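CAG pathogenicity island protein 13 (Helicobacter pylori, PDB 2G3V) is of unknown biochemical function but is encoded in the cag pathogenicity island, which specifies a type IV secretion system. Local coordinates at residues I45-H56 against Y89-L100. Residues are numbered along the deposited sequence; the frame is centred on the assembly and turned at random.
Sequences IKTMHDFFKQMH and YRLLESETMELL
H56 and E93 share a His-carboxylate hydrogen bond across these two helices: NE2 of H56 gives its N-H to OE1 of E93, with an N-H...O angle of 147°, although the modelled separation of 2.3 Å is too short to be trusted and the exact length is doubtful. The oxygen lies at the edge of the imidazole, near its plane. E93 gets there by swinging CG anti to its backbone N (chi1 -177°) and staying extended beyond it, which lays the chain across the interface. Its other oxygen, OE2, faces K53, whose NZ makes a long salt bridge of 3.7 Å, so the two oxygens of one carboxylate serve neighbouring partners on helix 35-57. The ammonium of K53 would probably favour a charged carboxylate. At the same end a water ties the helices again, donating to H56 O and accepting from R90 NE at 2.8 Å. H49, by contrast, turns ND1 within its own helix toward D50 OD1, a weak bond, while CG of E93 sits off-centre against its ring.

Alongside this polar margin the contact is apolar. L92 CB packs over one face of the F52 ring, 3.9 Å from its centroid, and T96 CG2 meets the ring edge. M55, a selenomethionine here, bent at chi2 and chi3, sets CG over the middle of the Y89 ring, with its selenium farther above the same ring in a Met-aromatic contact. The Y89 hydroxyl is satisfied outside the pair, by the carbonyl of F125. At the far end, I45 CD1 presses tightly on L99 CD2 at 3.4 Å.

Segments 45-56 and 89-100, their axes 8.0 Å apart and directions 152° from each other, lie on helices 35-57 and 82-105 and form an antiparallel helix-helix packing, polar along one margin and apolar within, in the strandless, helical CagS chain.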
loop_
_atom_site.group_PDB
_atom_site.type_symbol
_atom_site.label_atom_id
_atom_site.label_comp_id
_atom_site.label_asym_id
_atom_site.label_seq_id
_atom_site.Cartn_x
_atom_site.Cartn_y
_atom_site.Cartn_z
ATOM N N ILE A 45 -3.811 2.458 6.962
ATOM C CA ILE A 45 -3.416 1.140 6.499
ATOM C C ILE A 45 -4.494 0.141 6.919
ATOM O O ILE A 45 -4.834 -0.760 6.169
ATOM C CB ILE A 45 -2.034 0.728 7.102
ATOM C CG1 ILE A 45 -0.949 1.686 6.590
ATOM C CG2 ILE A 45 -1.698 -0.732 6.746
ATOM C CD1 ILE A 45 0.439 1.419 7.146
ATOM N N LYS A 46 -5.030 0.326 8.118
ATOM C CA LYS A 46 -6.073 -0.553 8.665
ATOM C C LYS A 46 -7.387 -0.424 7.898
ATOM O O LYS A 46 -8.059 -1.409 7.637
ATOM C CB LYS A 46 -6.306 -0.224 10.147
ATOM C CG LYS A 46 -7.418 -1.003 10.786
ATOM C CD LYS A 46 -7.055 -2.458 10.908
ATOM C CE LYS A 46 -8.146 -3.214 11.647
ATOM N NZ LYS A 46 -7.848 -4.654 11.851
ATOM N N THR A 47 -7.757 0.806 7.561
ATOM C CA THR A 47 -8.981 1.043 6.806
ATOM C C THR A 47 -8.886 0.358 5.433
ATOM O O THR A 47 -9.850 -0.232 4.961
ATOM C CB THR A 47 -9.210 2.555 6.636
ATOM O OG1 THR A 47 -9.150 3.159 7.931
ATOM C CG2 THR A 47 -10.575 2.850 5.996
HETATM N N MSE A 48 -7.725 0.425 4.797
HETATM C CA MSE A 48 -7.566 -0.197 3.486
HETATM C C MSE A 48 -7.570 -1.719 3.626
HETATM O O MSE A 48 -8.221 -2.448 2.851
HETATM C CB MSE A 48 -6.266 0.275 2.821
HETATM C CG MSE A 48 -6.223 1.771 2.568
HETATM SE SE MSE A 48 -4.756 2.311 1.466
HETATM C CE MSE A 48 -3.366 2.444 2.782
ATOM N N HIS A 49 -6.841 -2.205 4.620
ATOM C CA HIS A 49 -6.769 -3.636 4.868
ATOM C C HIS A 49 -8.147 -4.272 5.028
ATOM O O HIS A 49 -8.377 -5.389 4.568
ATOM C CB HIS A 49 -5.923 -3.918 6.111
ATOM C CG HIS A 49 -5.995 -5.338 6.580
ATOM N ND1 HIS A 49 -7.051 -5.829 7.317
ATOM C CD2 HIS A 49 -5.161 -6.387 6.379
ATOM C CE1 HIS A 49 -6.864 -7.115 7.554
ATOM N NE2 HIS A 49 -5.724 -7.481 6.993
ATOM N N ASP A 50 -9.061 -3.568 5.686
ATOM C CA ASP A 50 -10.405 -4.098 5.868
ATOM C C ASP A 50 -11.174 -4.011 4.556
ATOM O O ASP A 50 -11.964 -4.894 4.234
ATOM C CB ASP A 50 -11.146 -3.328 6.973
ATOM C CG ASP A 50 -10.413 -3.391 8.324
ATOM O OD1 ASP A 50 -9.932 -4.497 8.692
ATOM O OD2 ASP A 50 -10.323 -2.347 9.025
ATOM N N PHE A 51 -10.923 -2.945 3.801
ATOM C CA PHE A 51 -11.579 -2.719 2.522
ATOM C C PHE A 51 -11.200 -3.851 1.595
ATOM O O PHE A 51 -12.059 -4.487 0.978
ATOM C CB PHE A 51 -11.123 -1.390 1.928
ATOM C CG PHE A 51 -11.654 -1.120 0.550
ATOM C CD1 PHE A 51 -12.989 -0.792 0.356
ATOM C CD2 PHE A 51 -10.809 -1.183 -0.554
ATOM C CE1 PHE A 51 -13.483 -0.523 -0.920
ATOM C CE2 PHE A 51 -11.284 -0.918 -1.836
ATOM C CZ PHE A 51 -12.631 -0.586 -2.016
ATOM N N PHE A 52 -9.899 -4.099 1.508
ATOM C CA PHE A 52 -9.396 -5.172 0.671
ATOM C C PHE A 52 -10.054 -6.516 1.051
ATOM O O PHE A 52 -10.588 -7.236 0.190
ATOM C CB PHE A 52 -7.865 -5.261 0.779
ATOM C CG PHE A 52 -7.138 -4.010 0.320
ATOM C CD1 PHE A 52 -7.715 -3.143 -0.613
ATOM C CD2 PHE A 52 -5.876 -3.703 0.823
ATOM C CE1 PHE A 52 -7.047 -1.993 -1.033
ATOM C CE2 PHE A 52 -5.195 -2.564 0.415
ATOM C CZ PHE A 52 -5.780 -1.701 -0.516
ATOM N N LYS A 53 -10.034 -6.849 2.337
ATOM C CA LYS A 53 -10.652 -8.091 2.784
ATOM C C LYS A 53 -12.117 -8.147 2.347
ATOM O O LYS A 53 -12.593 -9.178 1.890
ATOM C CB LYS A 53 -10.570 -8.206 4.303
ATOM C CG LYS A 53 -11.455 -9.309 4.877
ATOM C CD LYS A 53 -11.186 -9.550 6.337
ATOM C CE LYS A 53 -9.772 -10.077 6.525
ATOM N NZ LYS A 53 -9.486 -10.507 7.927
ATOM N N GLN A 54 -12.817 -7.024 2.480
ATOM C CA GLN A 54 -14.222 -6.938 2.101
ATOM C C GLN A 54 -14.471 -7.145 0.614
ATOM O O GLN A 54 -15.572 -7.534 0.205
ATOM C CB GLN A 54 -14.805 -5.589 2.542
ATOM C CG GLN A 54 -15.537 -5.629 3.880
ATOM C CD GLN A 54 -16.827 -6.453 3.821
ATOM O OE1 GLN A 54 -16.809 -7.693 3.899
ATOM N NE2 GLN A 54 -17.957 -5.762 3.672
HETATM N N MSE A 55 -13.465 -6.916 -0.217
HETATM C CA MSE A 55 -13.700 -7.092 -1.636
HETATM C C MSE A 55 -13.799 -8.579 -2.015
HETATM O O MSE A 55 -14.787 -9.016 -2.621
HETATM C CB MSE A 55 -12.600 -6.376 -2.421
HETATM C CG MSE A 55 -12.506 -4.892 -2.112
HETATM SE SE MSE A 55 -14.113 -3.909 -2.550
HETATM C CE MSE A 55 -13.950 -3.944 -4.435
ATOM N N HIS A 56 -12.790 -9.354 -1.638
ATOM C CA HIS A 56 -12.774 -10.778 -1.952
ATOM C C HIS A 56 -13.687 -11.610 -1.038
ATOM O O HIS A 56 -14.074 -12.720 -1.386
ATOM C CB HIS A 56 -11.330 -11.314 -1.900
ATOM C CG HIS A 56 -10.748 -11.390 -0.516
ATOM N ND1 HIS A 56 -11.321 -12.130 0.498
ATOM C CD2 HIS A 56 -9.623 -10.846 0.009
ATOM C CE1 HIS A 56 -10.577 -12.037 1.587
ATOM N NE2 HIS A 56 -9.540 -11.264 1.317
ATOM N N TYR A 89 -6.947 -8.238 -4.589
ATOM C CA TYR A 89 -7.403 -7.863 -3.263
ATOM C C TYR A 89 -7.065 -8.904 -2.204
ATOM O O TYR A 89 -6.886 -8.576 -1.031
ATOM C CB TYR A 89 -8.898 -7.552 -3.311
ATOM C CG TYR A 89 -9.168 -6.209 -3.955
ATOM C CD1 TYR A 89 -8.656 -5.040 -3.390
ATOM C CD2 TYR A 89 -9.922 -6.103 -5.127
ATOM C CE1 TYR A 89 -8.885 -3.803 -3.963
ATOM C CE2 TYR A 89 -10.153 -4.860 -5.719
ATOM C CZ TYR A 89 -9.633 -3.715 -5.126
ATOM O OH TYR A 89 -9.880 -2.484 -5.682
ATOM N N ARG A 90 -6.957 -10.160 -2.615
ATOM C CA ARG A 90 -6.604 -11.209 -1.670
ATOM C C ARG A 90 -5.151 -10.965 -1.305
ATOM O O ARG A 90 -4.759 -11.066 -0.145
ATOM C CB ARG A 90 -6.754 -12.587 -2.310
ATOM C CG ARG A 90 -8.174 -12.879 -2.755
ATOM C CD ARG A 90 -8.453 -14.368 -2.834
ATOM N NE ARG A 90 -9.870 -14.656 -3.069
ATOM C CZ ARG A 90 -10.411 -14.781 -4.278
ATOM N NH1 ARG A 90 -9.650 -14.643 -5.359
ATOM N NH2 ARG A 90 -11.707 -15.045 -4.404
ATOM N N LEU A 91 -4.373 -10.606 -2.320
ATOM C CA LEU A 91 -2.949 -10.346 -2.186
ATOM C C LEU A 91 -2.690 -8.977 -1.541
ATOM O O LEU A 91 -1.653 -8.767 -0.916
ATOM C CB LEU A 91 -2.293 -10.433 -3.573
ATOM C CG LEU A 91 -0.780 -10.660 -3.683
ATOM C CD1 LEU A 91 -0.431 -12.061 -3.170
ATOM C CD2 LEU A 91 -0.349 -10.505 -5.130
ATOM N N LEU A 92 -3.630 -8.050 -1.705
ATOM C CA LEU A 92 -3.523 -6.712 -1.116
ATOM C C LEU A 92 -3.806 -6.803 0.378
ATOM O O LEU A 92 -3.145 -6.140 1.176
ATOM C CB LEU A 92 -4.527 -5.744 -1.763
ATOM C CG LEU A 92 -4.045 -4.794 -2.865
ATOM C CD1 LEU A 92 -3.070 -5.499 -3.794
ATOM C CD2 LEU A 92 -5.230 -4.294 -3.645
ATOM N N GLU A 93 -4.789 -7.623 0.754
ATOM C CA GLU A 93 -5.137 -7.800 2.163
ATOM C C GLU A 93 -3.946 -8.416 2.881
ATOM O O GLU A 93 -3.606 -8.043 4.005
ATOM C CB GLU A 93 -6.336 -8.733 2.318
ATOM C CG GLU A 93 -6.788 -8.899 3.766
ATOM C CD GLU A 93 -7.557 -10.189 3.998
ATOM O OE1 GLU A 93 -8.479 -10.492 3.209
ATOM O OE2 GLU A 93 -7.244 -10.904 4.974
ATOM N N SER A 94 -3.315 -9.373 2.212
ATOM C CA SER A 94 -2.151 -10.049 2.762
ATOM C C SER A 94 -1.018 -9.066 3.028
ATOM O O SER A 94 -0.459 -9.028 4.120
ATOM C CB SER A 94 -1.666 -11.138 1.794
ATOM O OG SER A 94 -2.657 -12.132 1.589
ATOM N N GLU A 95 -0.673 -8.269 2.022
ATOM C CA GLU A 95 0.408 -7.302 2.170
ATOM C C GLU A 95 0.087 -6.246 3.224
ATOM O O GLU A 95 0.962 -5.841 3.980
ATOM C CB GLU A 95 0.721 -6.629 0.822
ATOM C CG GLU A 95 1.103 -7.616 -0.269
ATOM C CD GLU A 95 2.127 -8.654 0.200
ATOM O OE1 GLU A 95 3.201 -8.252 0.714
ATOM O OE2 GLU A 95 1.858 -9.870 0.057
ATOM N N THR A 96 -1.161 -5.795 3.295
ATOM C CA THR A 96 -1.493 -4.794 4.304
ATOM C C THR A 96 -1.303 -5.403 5.701
ATOM O O THR A 96 -0.945 -4.711 6.661
ATOM C CB THR A 96 -2.931 -4.243 4.109
ATOM O OG1 THR A 96 -3.875 -5.312 4.051
ATOM C CG2 THR A 96 -3.022 -3.470 2.824
HETATM N N MSE A 97 -1.510 -6.713 5.794
HETATM C CA MSE A 97 -1.356 -7.454 7.039
HETATM C C MSE A 97 0.114 -7.544 7.473
HETATM O O MSE A 97 0.445 -7.337 8.644
HETATM C CB MSE A 97 -1.914 -8.867 6.859
HETATM C CG MSE A 97 -3.364 -9.054 7.247
HETATM SE SE MSE A 97 -3.613 -9.370 9.171
HETATM C CE MSE A 97 -2.758 -11.111 9.283
ATOM N N GLU A 98 0.987 -7.869 6.523
ATOM C CA GLU A 98 2.421 -7.992 6.802
ATOM C C GLU A 98 2.994 -6.640 7.242
ATOM O O GLU A 98 3.763 -6.576 8.200
ATOM C CB GLU A 98 3.166 -8.498 5.558
ATOM C CG GLU A 98 4.554 -9.054 5.831
ATOM C CD GLU A 98 4.507 -10.314 6.689
ATOM O OE1 GLU A 98 3.745 -11.251 6.336
ATOM O OE2 GLU A 98 5.231 -10.366 7.705
ATOM N N LEU A 99 2.627 -5.568 6.538
ATOM C CA LEU A 99 3.096 -4.215 6.879
ATOM C C LEU A 99 2.631 -3.856 8.295
ATOM O O LEU A 99 3.406 -3.339 9.111
ATOM C CB LEU A 99 2.549 -3.185 5.872
ATOM C CG LEU A 99 2.615 -1.674 6.186
ATOM C CD1 LEU A 99 4.060 -1.201 6.286
ATOM C CD2 LEU A 99 1.875 -0.905 5.110
ATOM N N LEU A 100 1.366 -4.149 8.582
ATOM C CA LEU A 100 0.796 -3.870 9.896
ATOM C C LEU A 100 1.611 -4.571 10.982
ATOM O O LEU A 100 1.889 -3.987 12.028
ATOM C CB LEU A 100 -0.656 -4.347 9.938
ATOM C CG LEU A 100 -1.783 -3.373 10.275
ATOM C CD1 LEU A 100 -1.386 -1.932 10.018
ATOM C CD2 LEU A 100 -2.995 -3.759 9.449
HETATM O O HOH W 1 -12.057 -14.961 -1.426
#